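Local coordinates for protein malonate decarboxylase subunit alpha (Acinetobacter baumannii ATCC 17978, PDB 6MPR) that probably serves as the transferase subunit of malonate decarboxylase, exchanging acetyl for malonyl on the acyl carrier protein so that the malonyl group can be decarboxylated, at residues I43-I48 against Y221-D226; M165-G170 against D204-L209; E145-L150 against S181-E186; G66-Q71 against P233-D238; L209-I214 against G341-L346. One frame throughout, in Å; residues are numbered along the deposited sequence. Where two conformers were deposited one is given.

Contact 1. Residues I43-I48 against Y221-D226; sequences IPTQDI and YVVVAD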
# COMPACT_ATOMS: atom_id res chain seq x y z
N ILE A 43 11.10 19.57 -25.62
CA ILE A 43 10.28 20.73 -25.96
C ILE A 43 11.09 21.99 -25.65
O ILE A 43 11.56 22.15 -24.52
CB ILE A 43 8.99 20.74 -25.15
CG1 ILE A 43 8.18 19.47 -25.34
CG2 ILE A 43 8.18 22.00 -25.47
CD1 ILE A 43 7.11 19.33 -24.26
N PRO A 44 11.24 22.91 -26.60
CA PRO A 44 11.85 24.21 -26.28
C PRO A 44 11.04 24.91 -25.21
O PRO A 44 9.81 24.89 -25.23
CB PRO A 44 11.81 24.96 -27.62
CG PRO A 44 11.70 23.90 -28.64
CD PRO A 44 10.89 22.81 -28.03
N THR A 45 11.75 25.50 -24.24
CA THR A 45 11.07 26.11 -23.10
C THR A 45 10.03 27.12 -23.55
O THR A 45 8.92 27.17 -23.01
CB THR A 45 12.11 26.77 -22.19
OG1 THR A 45 13.06 25.78 -21.80
CG2 THR A 45 11.47 27.38 -20.94
N GLN A 46 10.35 27.89 -24.59
CA GLN A 46 9.46 28.94 -25.06
C GLN A 46 8.18 28.40 -25.69
O GLN A 46 7.21 29.15 -25.83
CB GLN A 46 10.21 29.83 -26.07
CG GLN A 46 10.91 29.07 -27.20
CD GLN A 46 12.32 28.59 -26.84
OE1 GLN A 46 12.61 28.29 -25.69
NE2 GLN A 46 13.19 28.51 -27.85
N ASP A 47 8.15 27.12 -26.05
CA ASP A 47 7.03 26.56 -26.81
C ASP A 47 6.10 25.69 -25.98
O ASP A 47 5.29 24.95 -26.54
CB ASP A 47 7.55 25.76 -28.00
CG ASP A 47 8.36 26.60 -28.96
OD1 ASP A 47 8.02 27.79 -29.16
OD2 ASP A 47 9.34 26.07 -29.51
N ILE A 48 6.19 25.76 -24.65
CA ILE A 48 5.48 24.81 -23.80
C ILE A 48 3.97 24.97 -23.90
O ILE A 48 3.23 23.98 -23.90
CB ILE A 48 5.99 24.95 -22.34
CG1 ILE A 48 5.36 23.88 -21.43
CG2 ILE A 48 5.73 26.35 -21.79
CD1 ILE A 48 5.69 22.46 -21.81
N TYR A 221 7.96 13.45 -23.31
CA TYR A 221 8.65 14.71 -23.56
C TYR A 221 9.28 15.25 -22.29
O TYR A 221 8.78 15.02 -21.18
CB TYR A 221 7.72 15.78 -24.11
CG TYR A 221 7.13 15.46 -25.45
CD1 TYR A 221 7.83 15.71 -26.63
CD2 TYR A 221 5.86 14.92 -25.53
CE1 TYR A 221 7.27 15.40 -27.88
CE2 TYR A 221 5.29 14.62 -26.75
CZ TYR A 221 6.00 14.85 -27.92
OH TYR A 221 5.39 14.55 -29.12
N VAL A 222 10.38 15.99 -22.46
CA VAL A 222 10.97 16.76 -21.37
C VAL A 222 11.03 18.22 -21.81
O VAL A 222 11.03 18.53 -23.00
CB VAL A 222 12.38 16.25 -20.96
CG1 VAL A 222 12.32 14.79 -20.53
CG2 VAL A 222 13.39 16.46 -22.09
N VAL A 223 11.06 19.12 -20.83
CA VAL A 223 11.21 20.55 -21.08
C VAL A 223 12.05 21.12 -19.95
O VAL A 223 11.86 20.78 -18.79
CB VAL A 223 9.84 21.26 -21.17
CG1 VAL A 223 9.07 21.18 -19.84
CG2 VAL A 223 10.02 22.71 -21.59
N VAL A 224 13.03 21.97 -20.30
CA VAL A 224 13.81 22.67 -19.30
C VAL A 224 12.95 23.78 -18.71
O VAL A 224 12.43 24.64 -19.44
CB VAL A 224 15.11 23.23 -19.91
CG1 VAL A 224 15.90 24.02 -18.86
CG2 VAL A 224 15.95 22.11 -20.47
N ALA A 225 12.77 23.77 -17.39
CA ALA A 225 11.91 24.76 -16.76
C ALA A 225 12.54 26.15 -16.85
O ALA A 225 13.76 26.29 -16.95
CB ALA A 225 11.66 24.39 -15.29
N ASP A 226 11.69 27.18 -16.79
CA ASP A 226 12.21 28.54 -16.81
C ASP A 226 13.03 28.82 -15.56
O ASP A 226 13.89 29.72 -15.58
CB ASP A 226 11.08 29.58 -16.95
CG ASP A 226 9.95 29.40 -15.91
OD1 ASP A 226 9.97 28.42 -15.13
OD2 ASP A 226 9.03 30.25 -15.90
O HOH W 1 13.57 22.90 -22.94

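Contact 2. Residues M165-G170 against D204-L209; sequences MADRQG and DDVSEL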
# COMPACT_ATOMS: atom_id res chain seq x y z
N MET A 165 17.06 16.49 -13.64
CA MET A 165 17.86 16.43 -14.85
C MET A 165 17.26 15.40 -15.80
O MET A 165 16.71 14.39 -15.37
CB MET A 165 19.32 16.09 -14.51
CG MET A 165 20.28 16.14 -15.65
SD MET A 165 21.95 15.74 -15.10
CE MET A 165 22.57 17.39 -14.70
N ALA A 166 17.34 15.69 -17.09
CA ALA A 166 17.00 14.72 -18.12
C ALA A 166 18.11 14.70 -19.16
O ALA A 166 18.79 15.70 -19.39
CB ALA A 166 15.67 15.04 -18.82
N ASP A 167 18.28 13.54 -19.78
CA ASP A 167 19.09 13.47 -20.99
C ASP A 167 18.15 13.65 -22.19
O ASP A 167 16.95 13.84 -22.03
CB ASP A 167 19.89 12.17 -21.04
CG ASP A 167 19.02 10.94 -21.24
OD1 ASP A 167 17.82 11.04 -21.55
OD2 ASP A 167 19.57 9.83 -21.10
N ARG A 168 18.69 13.55 -23.40
CA ARG A 168 17.87 13.81 -24.58
C ARG A 168 17.04 12.61 -25.01
O ARG A 168 16.29 12.71 -25.99
CB ARG A 168 18.75 14.30 -25.73
CG ARG A 168 19.38 15.64 -25.43
CD ARG A 168 20.10 16.20 -26.64
NE ARG A 168 20.58 17.55 -26.39
CZ ARG A 168 19.88 18.65 -26.66
NH1 ARG A 168 18.65 18.55 -27.18
NH2 ARG A 168 20.39 19.84 -26.40
N GLN A 169 17.13 11.49 -24.30
CA GLN A 169 16.23 10.38 -24.52
C GLN A 169 15.00 10.44 -23.62
O GLN A 169 14.02 9.73 -23.88
CB GLN A 169 16.96 9.05 -24.30
CG GLN A 169 17.87 8.66 -25.44
CD GLN A 169 17.09 8.26 -26.66
OE1 GLN A 169 16.50 7.17 -26.70
NE2 GLN A 169 17.05 9.13 -27.66
N GLY A 170 15.03 11.25 -22.57
CA GLY A 170 13.95 11.30 -21.60
C GLY A 170 14.18 10.51 -20.33
O GLY A 170 13.24 10.39 -19.53
N ASP A 204 23.17 15.76 -22.48
CA ASP A 204 23.07 15.02 -23.74
C ASP A 204 22.92 13.52 -23.53
O ASP A 204 22.10 12.89 -24.20
CB ASP A 204 24.30 15.30 -24.62
CG ASP A 204 24.44 16.76 -24.98
OD1 ASP A 204 23.41 17.43 -25.12
OD2 ASP A 204 25.59 17.23 -25.12
N ASP A 205 23.68 12.93 -22.61
CA ASP A 205 23.79 11.49 -22.55
C ASP A 205 23.44 10.98 -21.17
O ASP A 205 23.64 11.68 -20.17
CB ASP A 205 25.20 11.01 -22.92
CG ASP A 205 25.28 9.50 -23.03
OD1 ASP A 205 24.72 8.94 -24.00
OD2 ASP A 205 25.88 8.87 -22.14
N VAL A 206 22.93 9.75 -21.13
CA VAL A 206 22.46 9.15 -19.88
C VAL A 206 23.59 9.04 -18.86
O VAL A 206 23.35 9.10 -17.65
CB VAL A 206 21.80 7.78 -20.17
CG1 VAL A 206 22.80 6.80 -20.75
CG2 VAL A 206 21.15 7.23 -18.91
N SER A 207 24.83 8.90 -19.34
CA SER A 207 25.99 8.77 -18.47
C SER A 207 26.27 10.03 -17.66
O SER A 207 27.03 9.95 -16.68
CB SER A 207 27.21 8.38 -19.31
OG SER A 207 27.54 9.40 -20.25
N GLU A 208 25.67 11.18 -17.99
CA GLU A 208 25.88 12.34 -17.11
C GLU A 208 24.89 12.39 -15.95
O GLU A 208 25.13 13.12 -14.99
CB GLU A 208 25.80 13.66 -17.89
CG GLU A 208 26.39 14.84 -17.08
CD GLU A 208 26.56 16.14 -17.85
OE1 GLU A 208 26.39 16.14 -19.09
OE2 GLU A 208 26.88 17.16 -17.20
N LEU A 209 23.78 11.65 -16.03
CA LEU A 209 22.83 11.68 -14.93
C LEU A 209 23.43 11.00 -13.71
O LEU A 209 24.11 9.98 -13.84
CB LEU A 209 21.52 10.97 -15.30
CG LEU A 209 20.74 11.38 -16.54
CD1 LEU A 209 19.48 10.54 -16.63
CD2 LEU A 209 20.37 12.82 -16.48
O HOH W 2 21.04 8.94 -23.37
O HOH W 3 22.94 20.05 -24.84

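Contact 3. Residues E145-L150 against S181-E186; sequences ELYSRL and SPALIE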
# COMPACT_ATOMS: atom_id res chain seq x y z
N GLU A 145 -3.92 5.82 -1.58
CA GLU A 145 -5.24 5.53 -2.14
C GLU A 145 -5.43 6.20 -3.49
O GLU A 145 -5.92 5.58 -4.45
CB GLU A 145 -6.32 5.97 -1.14
CG GLU A 145 -7.77 5.80 -1.59
CD GLU A 145 -8.73 6.50 -0.63
OE1 GLU A 145 -9.96 6.27 -0.73
OE2 GLU A 145 -8.26 7.32 0.20
N LEU A 146 -5.04 7.47 -3.59
CA LEU A 146 -5.16 8.17 -4.87
C LEU A 146 -4.26 7.51 -5.92
O LEU A 146 -4.69 7.30 -7.06
CB LEU A 146 -4.84 9.66 -4.70
CG LEU A 146 -5.00 10.55 -5.94
CD1 LEU A 146 -6.45 10.59 -6.39
CD2 LEU A 146 -4.52 11.97 -5.67
N TYR A 147 -3.01 7.17 -5.56
CA TYR A 147 -2.15 6.50 -6.54
C TYR A 147 -2.79 5.22 -7.04
O TYR A 147 -2.64 4.85 -8.21
CB TYR A 147 -0.77 6.14 -5.96
CG TYR A 147 0.01 7.21 -5.25
CD1 TYR A 147 -0.18 8.55 -5.53
CD2 TYR A 147 0.96 6.86 -4.27
CE1 TYR A 147 0.52 9.53 -4.86
CE2 TYR A 147 1.67 7.83 -3.59
CZ TYR A 147 1.45 9.16 -3.88
OH TYR A 147 2.14 10.14 -3.23
N SER A 148 -3.46 4.49 -6.14
CA SER A 148 -4.00 3.18 -6.51
C SER A 148 -5.12 3.29 -7.53
O SER A 148 -5.31 2.37 -8.32
CB SER A 148 -4.49 2.45 -5.26
OG SER A 148 -5.76 2.93 -4.87
N ARG A 149 -5.87 4.40 -7.52
CA ARG A 149 -6.95 4.56 -8.48
C ARG A 149 -6.45 4.79 -9.89
O ARG A 149 -7.22 4.62 -10.84
CB ARG A 149 -7.85 5.72 -8.05
CG ARG A 149 -8.56 5.42 -6.74
CD ARG A 149 -9.63 6.45 -6.45
NE ARG A 149 -10.77 6.32 -7.36
CZ ARG A 149 -11.77 7.19 -7.42
NH1 ARG A 149 -11.77 8.28 -6.67
NH2 ARG A 149 -12.77 6.99 -8.27
N LEU A 150 -5.16 5.14 -10.05
CA LEU A 150 -4.58 5.38 -11.37
C LEU A 150 -4.49 4.12 -12.23
O LEU A 150 -4.21 4.25 -13.43
CB LEU A 150 -3.18 6.00 -11.22
CG LEU A 150 -3.09 7.30 -10.41
CD1 LEU A 150 -1.63 7.77 -10.38
CD2 LEU A 150 -3.98 8.38 -10.99
N SER A 181 6.70 10.66 -7.93
CA SER A 181 6.77 10.61 -9.40
C SER A 181 6.69 9.20 -9.97
O SER A 181 5.94 9.00 -10.94
CB SER A 181 8.04 11.35 -9.86
OG SER A 181 7.92 12.72 -9.51
N PRO A 182 7.40 8.19 -9.45
CA PRO A 182 7.30 6.86 -10.08
C PRO A 182 5.89 6.28 -10.02
O PRO A 182 5.46 5.61 -10.96
CB PRO A 182 8.30 6.01 -9.28
CG PRO A 182 9.20 6.99 -8.61
CD PRO A 182 8.32 8.16 -8.30
N ALA A 183 5.15 6.55 -8.94
CA ALA A 183 3.80 6.02 -8.80
C ALA A 183 2.83 6.73 -9.72
O ALA A 183 1.84 6.13 -10.14
CB ALA A 183 3.32 6.14 -7.35
N LEU A 184 3.08 8.01 -10.02
CA LEU A 184 2.18 8.76 -10.89
C LEU A 184 2.46 8.48 -12.36
O LEU A 184 1.53 8.48 -13.19
CB LEU A 184 2.33 10.27 -10.63
CG LEU A 184 2.10 10.77 -9.21
CD1 LEU A 184 2.42 12.27 -9.10
CD2 LEU A 184 0.68 10.47 -8.74
N ILE A 185 3.73 8.28 -12.73
CA ILE A 185 4.09 8.15 -14.14
C ILE A 185 3.77 6.77 -14.67
O ILE A 185 3.24 6.64 -15.79
CB ILE A 185 5.57 8.50 -14.34
CG1 ILE A 185 5.77 10.01 -14.10
CG2 ILE A 185 6.04 8.10 -15.74
CD1 ILE A 185 7.24 10.43 -14.08
N GLU A 186 4.09 5.71 -13.92
CA GLU A 186 3.93 4.35 -14.46
C GLU A 186 2.53 4.08 -15.01
O GLU A 186 2.44 3.53 -16.11
CB GLU A 186 4.32 3.30 -13.41
CG GLU A 186 4.02 1.89 -13.89
CD GLU A 186 4.63 0.81 -13.02
OE1 GLU A 186 5.52 1.13 -12.19
OE2 GLU A 186 4.21 -0.37 -13.19
O HOH W 4 0.26 4.21 -8.89

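Contact 4. Residues G66-Q71 against P233-D238; sequences GNNQKQ and PLFTRD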
# COMPACT_ATOMS: atom_id res chain seq x y z
N GLY A 66 2.24 19.26 -7.84
CA GLY A 66 1.29 18.42 -7.14
C GLY A 66 1.77 17.34 -6.17
O GLY A 66 0.94 16.62 -5.60
N ASN A 67 3.08 17.17 -6.00
CA ASN A 67 3.59 16.38 -4.90
C ASN A 67 3.39 17.14 -3.60
O ASN A 67 3.12 18.35 -3.60
CB ASN A 67 5.09 16.08 -5.03
CG ASN A 67 5.47 15.36 -6.30
OD1 ASN A 67 5.32 14.14 -6.41
ND2 ASN A 67 6.04 16.10 -7.25
N ASN A 68 3.59 16.47 -2.47
CA ASN A 68 3.49 17.20 -1.22
C ASN A 68 4.54 18.30 -1.14
O ASN A 68 4.25 19.40 -0.63
CB ASN A 68 3.62 16.27 -0.01
CG ASN A 68 3.42 17.03 1.31
OD1 ASN A 68 2.29 17.28 1.73
ND2 ASN A 68 4.53 17.41 1.93
N GLN A 69 5.75 18.06 -1.65
CA GLN A 69 6.82 19.05 -1.61
C GLN A 69 7.17 19.55 -3.01
O GLN A 69 6.91 20.71 -3.32
CB GLN A 69 8.04 18.44 -0.91
CG GLN A 69 7.76 17.94 0.50
CD GLN A 69 8.74 16.86 0.94
OE1 GLN A 69 8.45 15.67 0.84
NE2 GLN A 69 9.90 17.28 1.41
N LYS A 70 7.75 18.71 -3.86
CA LYS A 70 8.15 19.13 -5.21
C LYS A 70 6.94 19.53 -6.04
O LYS A 70 5.96 18.79 -6.11
CB LYS A 70 8.89 17.97 -5.89
CG LYS A 70 9.10 18.15 -7.39
CD LYS A 70 9.94 17.00 -7.93
CE LYS A 70 9.15 15.71 -8.04
NZ LYS A 70 9.99 14.55 -8.50
N GLN A 71 7.03 20.70 -6.70
CA GLN A 71 5.98 21.20 -7.58
C GLN A 71 6.53 21.37 -8.98
O GLN A 71 7.55 22.04 -9.18
CB GLN A 71 5.39 22.55 -7.13
CG GLN A 71 4.97 22.63 -5.65
CD GLN A 71 3.87 21.64 -5.33
OE1 GLN A 71 2.91 21.50 -6.10
NE2 GLN A 71 4.02 20.93 -4.21
N PRO A 233 10.55 24.26 2.51
CA PRO A 233 10.90 23.39 3.65
C PRO A 233 9.69 23.12 4.52
O PRO A 233 9.40 23.88 5.45
CB PRO A 233 11.96 24.21 4.40
CG PRO A 233 11.62 25.63 4.09
CD PRO A 233 11.06 25.63 2.68
N LEU A 234 8.99 22.03 4.25
CA LEU A 234 7.76 21.71 4.96
C LEU A 234 7.98 20.74 6.12
O LEU A 234 7.02 20.46 6.86
CB LEU A 234 6.74 21.12 3.99
CG LEU A 234 6.36 22.04 2.82
CD1 LEU A 234 5.46 21.29 1.85
CD2 LEU A 234 5.69 23.32 3.32
N PHE A 235 9.20 20.22 6.32
CA PHE A 235 9.45 19.19 7.32
C PHE A 235 10.50 19.63 8.32
O PHE A 235 11.20 18.82 8.92
CB PHE A 235 9.81 17.86 6.63
CG PHE A 235 8.63 17.25 5.94
CD1 PHE A 235 8.29 17.63 4.66
CD2 PHE A 235 7.78 16.39 6.63
CE1 PHE A 235 7.17 17.11 4.05
CE2 PHE A 235 6.65 15.87 6.02
CZ PHE A 235 6.35 16.24 4.73
N THR A 236 10.57 20.95 8.53
CA THR A 236 11.49 21.57 9.47
C THR A 236 10.67 22.33 10.50
O THR A 236 9.81 23.14 10.14
CB THR A 236 12.47 22.50 8.75
OG1 THR A 236 13.16 21.76 7.73
CG2 THR A 236 13.47 23.10 9.72
N ARG A 237 10.91 22.04 11.78
CA ARG A 237 10.34 22.83 12.86
C ARG A 237 11.49 23.49 13.61
O ARG A 237 12.44 22.82 14.01
CB ARG A 237 9.50 21.97 13.80
CG ARG A 237 8.18 21.51 13.17
CD ARG A 237 7.25 22.70 12.90
NE ARG A 237 6.02 22.30 12.22
CZ ARG A 237 5.91 22.18 10.90
NH1 ARG A 237 6.97 22.43 10.13
NH2 ARG A 237 4.76 21.83 10.35
N ASP A 238 11.41 24.80 13.76
CA ASP A 238 12.44 25.56 14.47
C ASP A 238 12.41 25.23 15.96
O ASP A 238 11.43 25.59 16.63
CB ASP A 238 12.23 27.06 14.26
CG ASP A 238 13.39 27.90 14.76
OD1 ASP A 238 14.09 27.50 15.71
OD2 ASP A 238 13.61 28.98 14.19
O HOH W 5 10.07 20.07 2.22

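Contact 5. Residues L209-I214 against G341-L346; sequences LPRVDI and GRDGAL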
# COMPACT_ATOMS: atom_id res chain seq x y z
N LEU A 209 23.78 11.65 -16.03
CA LEU A 209 22.83 11.68 -14.93
C LEU A 209 23.43 11.00 -13.71
O LEU A 209 24.11 9.98 -13.84
CB LEU A 209 21.52 10.97 -15.30
CG LEU A 209 20.74 11.38 -16.54
CD1 LEU A 209 19.48 10.54 -16.63
CD2 LEU A 209 20.37 12.82 -16.48
N PRO A 210 23.19 11.53 -12.52
CA PRO A 210 23.64 10.82 -11.31
C PRO A 210 23.10 9.40 -11.25
O PRO A 210 23.85 8.45 -10.96
CB PRO A 210 23.10 11.71 -10.19
CG PRO A 210 23.14 13.12 -10.82
CD PRO A 210 22.66 12.87 -12.22
N ARG A 211 21.82 9.23 -11.58
CA ARG A 211 21.23 7.92 -11.82
C ARG A 211 19.96 8.14 -12.63
O ARG A 211 19.48 9.27 -12.77
CB ARG A 211 20.92 7.20 -10.51
CG ARG A 211 19.91 7.95 -9.65
CD ARG A 211 19.62 7.22 -8.33
NE ARG A 211 18.53 7.85 -7.60
CZ ARG A 211 18.67 8.49 -6.45
NH1 ARG A 211 19.87 8.58 -5.87
NH2 ARG A 211 17.60 9.03 -5.87
N VAL A 212 19.39 7.04 -13.13
CA VAL A 212 18.10 7.07 -13.80
C VAL A 212 17.04 6.66 -12.79
O VAL A 212 17.05 5.52 -12.31
CB VAL A 212 18.07 6.14 -15.03
CG1 VAL A 212 16.69 6.19 -15.67
CG2 VAL A 212 19.14 6.55 -16.06
N ASP A 213 16.14 7.58 -12.46
CA ASP A 213 15.00 7.28 -11.60
C ASP A 213 13.74 6.96 -12.38
O ASP A 213 12.92 6.17 -11.90
CB ASP A 213 14.73 8.47 -10.68
CG ASP A 213 15.79 8.64 -9.61
OD1 ASP A 213 15.95 7.71 -8.81
OD2 ASP A 213 16.46 9.69 -9.56
N ILE A 214 13.57 7.58 -13.55
CA ILE A 214 12.45 7.31 -14.43
C ILE A 214 13.06 6.96 -15.78
O ILE A 214 13.71 7.81 -16.39
CB ILE A 214 11.50 8.51 -14.59
CG1 ILE A 214 10.99 9.02 -13.23
CG2 ILE A 214 10.35 8.16 -15.53
CD1 ILE A 214 10.09 8.05 -12.51
N GLY A 341 21.48 6.31 -3.19
CA GLY A 341 21.93 5.61 -4.37
C GLY A 341 23.43 5.45 -4.40
O GLY A 341 24.16 6.07 -3.62
N ARG A 342 23.89 4.59 -5.31
CA ARG A 342 25.34 4.44 -5.42
C ARG A 342 25.99 5.74 -5.88
O ARG A 342 27.18 5.95 -5.62
CB ARG A 342 25.69 3.28 -6.35
CG ARG A 342 25.48 3.53 -7.82
CD ARG A 342 26.14 2.41 -8.63
NE ARG A 342 25.55 1.11 -8.33
CZ ARG A 342 25.50 0.10 -9.20
NH1 ARG A 342 25.99 0.26 -10.41
NH2 ARG A 342 24.94 -1.05 -8.85
N ASP A 343 25.21 6.63 -6.51
CA ASP A 343 25.67 7.99 -6.78
C ASP A 343 25.88 8.80 -5.50
O ASP A 343 26.62 9.80 -5.52
CB ASP A 343 24.67 8.70 -7.70
CG ASP A 343 23.34 9.01 -7.00
OD1 ASP A 343 22.47 8.12 -6.94
OD2 ASP A 343 23.16 10.15 -6.51
N GLY A 344 25.24 8.42 -4.40
CA GLY A 344 25.39 9.10 -3.12
C GLY A 344 24.14 9.77 -2.59
O GLY A 344 24.02 9.95 -1.37
N ALA A 345 23.18 10.12 -3.45
CA ALA A 345 22.05 10.95 -3.03
C ALA A 345 20.84 10.13 -2.57
O ALA A 345 20.59 9.02 -3.05
CB ALA A 345 21.63 11.88 -4.18
N LEU A 346 20.08 10.72 -1.63
CA LEU A 346 18.82 10.16 -1.16
C LEU A 346 17.93 9.70 -2.31
O LEU A 346 17.86 10.35 -3.35
CB LEU A 346 18.07 11.21 -0.33
CG LEU A 346 16.67 10.91 0.20
CD1 LEU A 346 16.70 9.78 1.25
CD2 LEU A 346 15.97 12.17 0.78

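Contact 1. Residues I43-I48 against Y221-D226
Thr45 OG1 has two partners: it donates to Val224 O at 2.7 Å and accepts from an ordered water that also donates to Ile43 O and takes the hydrogen of Val224 N. The hydroxyl stands beside its own backbone N (chi1 -57°), and the methyl CG2 packs against the same carbonyl, 3.3 Å from Val224 O. Threonine suits this place because one branch bonds the strand while the other fills the space next to it. Ile43 O and Val224 N, 4.5 Å apart, do not bond directly; the water spans them. One step earlier the backbones do meet, with Ile43 N donating almost straight to Val222 O at 2.8 Å.

The aliphatic residues close the gap between the chains. Ile43 crosses Tyr221 at about a right angle, its CD1 resting 3.6 Å from Tyr221 CB. The branches of Val223 divide the work: CG2 lies 3.4 Å from Ile43 O, while CG1 meets Ile48 CD1 at 4.1 Å. Beyond the two segments, Tyr221 OH bonds Asn35, Asp226 forms a salt bridge with Arg77, and Phe74 of helix 73-79 packs on Thr45 and Ile48. Together this is the edge of a parallel, Rossmann-like α/β sheet, where strand 42-43 pairs with strand 221-224 and then peels off through a 3-10 turn into helix 48-55.

Contact 2. Residues M165-G170 against D204-L209
Met165, on strand 165-166 just ahead of the type I beta turn Asp167-Gly170, packs on Leu209, which follows the 3-10 segment 206-208; this is the tight side of the contact. The Met165 chain runs out with CG anti to the backbone N (chi1 -174°), bringing CG to 3.4 Å from Leu209 CD2, closer than carbons usually pack. Met165 SD lies 3.6 Å from Leu209 CD2, so the unbranched methionine lays both CG and SD against this single methyl.

In the middle, Asp167 serves its own turn. OD1 accepts from Gln169 N at 2.9 Å, an Asx turn, and OD2 takes a hydrogen bond from Asn171 while pressing on Val206 CB at 3.2 Å. Gly170 closes the turn with a positive phi of 99°, natural for glycine. A water bridges Asp167 OD2 to Val206 N, though its bond to the nitrogen is weak.

The outer side is looser and exposed. Arg168 and Asp204 lie side by side pointing the same way, joined by a single salt-bridge hydrogen bond, NE to OD1 at 3.1 Å. Asp204 OD1 sits in the guanidinium plane and is met on its anti side, 24° out of the carboxylate plane, and a second water donates to it while accepting from Arg168 NH2.

Contact 3. Residues E145-L150 against S181-E186
The Tyr147 ring carries Ala183 CB over one face, with CD2 the nearest ring atom at 3.9 Å. Leu184 CD2 approaches the ring obliquely, 3.8 Å from CD1. Helices 143-149 and 181-189 pack together here. At the far end of the ring, Tyr147 OH is hydrogen-bonded to Asp180, just ahead of helix 181-189, so one aromatic residue both packs on that helix and is tied to its approach. Met351 of helix 350-359 touches both Tyr147 and Ala183. The small methyl of Ala183 lets the ring come close to the helix, where the two backbones are nearest at 6.4 Å between the CA atoms of Tyr147 and Ala183.

Leu150 adds a second apolar contact. Its CD1 lies 3.9 Å from Leu184 CD2 and at a similar distance from the backbone oxygen of Ala183. Leu184 CG stands beside its backbone N (chi1 -57°), and CD2 at the end of the branch meets both Tyr147 and Leu150.

The charged side chains turn to the second subunit: Glu145 binds its Arg402 and His403, and Glu186 forms a salt bridge with its Arg347. Between the segments one water donates to Tyr147 O at 3.0 Å and to Ala183 O at 2.8 Å. Leu184 O is a buried acceptor with no partner in the model. With no direct hydrogen bond between the segments, their association rests mainly on the apolar contacts of Tyr147 and Leu150 with Ala183 and Leu184.

Contact 4. Residues G66-Q71 against P233-D238
Gln69 and Phe235 cross at about a right angle, the side-chain carbon CD of Gln69 lying 3.5 Å from Phe235 CE1. Amide and ring planes are 57° apart, so the amide is not stacked flat on the ring. Asn68 comes to the same ring tip to tip, its ND2 near the ring plane at the edge and 3.4 Å from CE1; the asparagine has two conformers, and this detail holds for one of them. Leu234 fills the space alongside, CD1 resting 3.3 Å from the backbone oxygen of Asn68. A water completes the first shell, accepting from Gln69 NE2 at 2.9 Å and from Leu234 N at 3.0 Å, and it lies in the plane of the phenylalanine ring at its edge.

The contact joins the loop after strand 61-64 to the loop between strand 221-224 and helix 244-261. The next shell fixes the glutamine amide. NE2 also donates to Thr323 O, while OE1 accepts from Arg350 and Asn301. Behind it, Gln71 braces the loop: NE2 donates to Asn67 O at 2.8 Å and to Gln69 O at 3.0 Å, and OE1 accepts from Gly66 N. Gly66 follows a cis peptide and has positive phi, a conformation that favours glycine. On the other segment, Glu324 receives Phe235 N and the Thr236 hydroxyl.

With both ends of its amide bonded, Gln69 offers the ring a held, neutral surface, and Phe235 packs on a polar group without taking a hydrogen bond from it.

Contact 5. Residues L209-I214 against G341-L346
Arg211 and Asp343 cross obliquely, and the arginine tip reaches the backbone beyond, tying the loop before strand 221-224 to the loop before helix 350-359. CG stands between the backbone N and the carbonyl carbon (chi1 62°), and from there the chain runs extended to NE. CB lies 4.0 Å from Asp343 OD1, CG comes nearer, and CD closes to 3.3 Å from that oxygen. NE turns to its own segment, donating to Asp213 OD1 at 2.9 Å in an almost straight bond of 177°.

The two terminal nitrogens cross the contact. NH1 donates to the syn lone pair of Asp343 OD1 at 2.8 Å, and also to Ala345 O at 2.9 Å from above the carbonyl plane. Gly341 N grips that same Ala345 O from the opposite face. NH2 donates to Leu346 O at 2.9 Å, close to straight and in the guanidinium plane. Glycine suits position 341, near NH1, because it brings no side chain.

Asp343 is itself held by an Asx turn, Ala345 N bonding OD2, within a type I turn from Gly341 to Gly344. Asp213 also pairs with Arg347 and receives Thr174 N and Gly175 N at OD2; Asp213 and Ile214 both face Ile172, a classic beta bulge. Phe190 of the second subunit packs on Arg211.

Arginine suits the site because its five N-H groups can be shared out at the guanidinium edge: here two carboxylates and two carbonyls take four bonds, and the flanking aspartates probably stabilise its positive charge.

In the fold
Contact 2 joins its neighbours on both sides. Ala166 and Gly170 pack on Val222 of contact 1, with Ala166 CB 3.8 Å from Val222 CG1, and contact 5 shares Leu209 with it, Val206 CG2 meeting Val212 CG2 at 3.6 Å. Ile214 then carries contact 5 to helix 181-189 of contact 3, Ile214 CD1 lying 3.9 Å from Pro182 CA. Contact 3 reaches contact 4 through a probable hydrogen bond of 2.9 Å between Ser181 OG and Lys70 NZ. The chain of touches thus runs from the sheet edge, where the centre of contact 1 is about 30 Å from the chain centre, to contact 4, whose centre is about 9 Å from it. Contacts 3 and 5 both touch the second subunit.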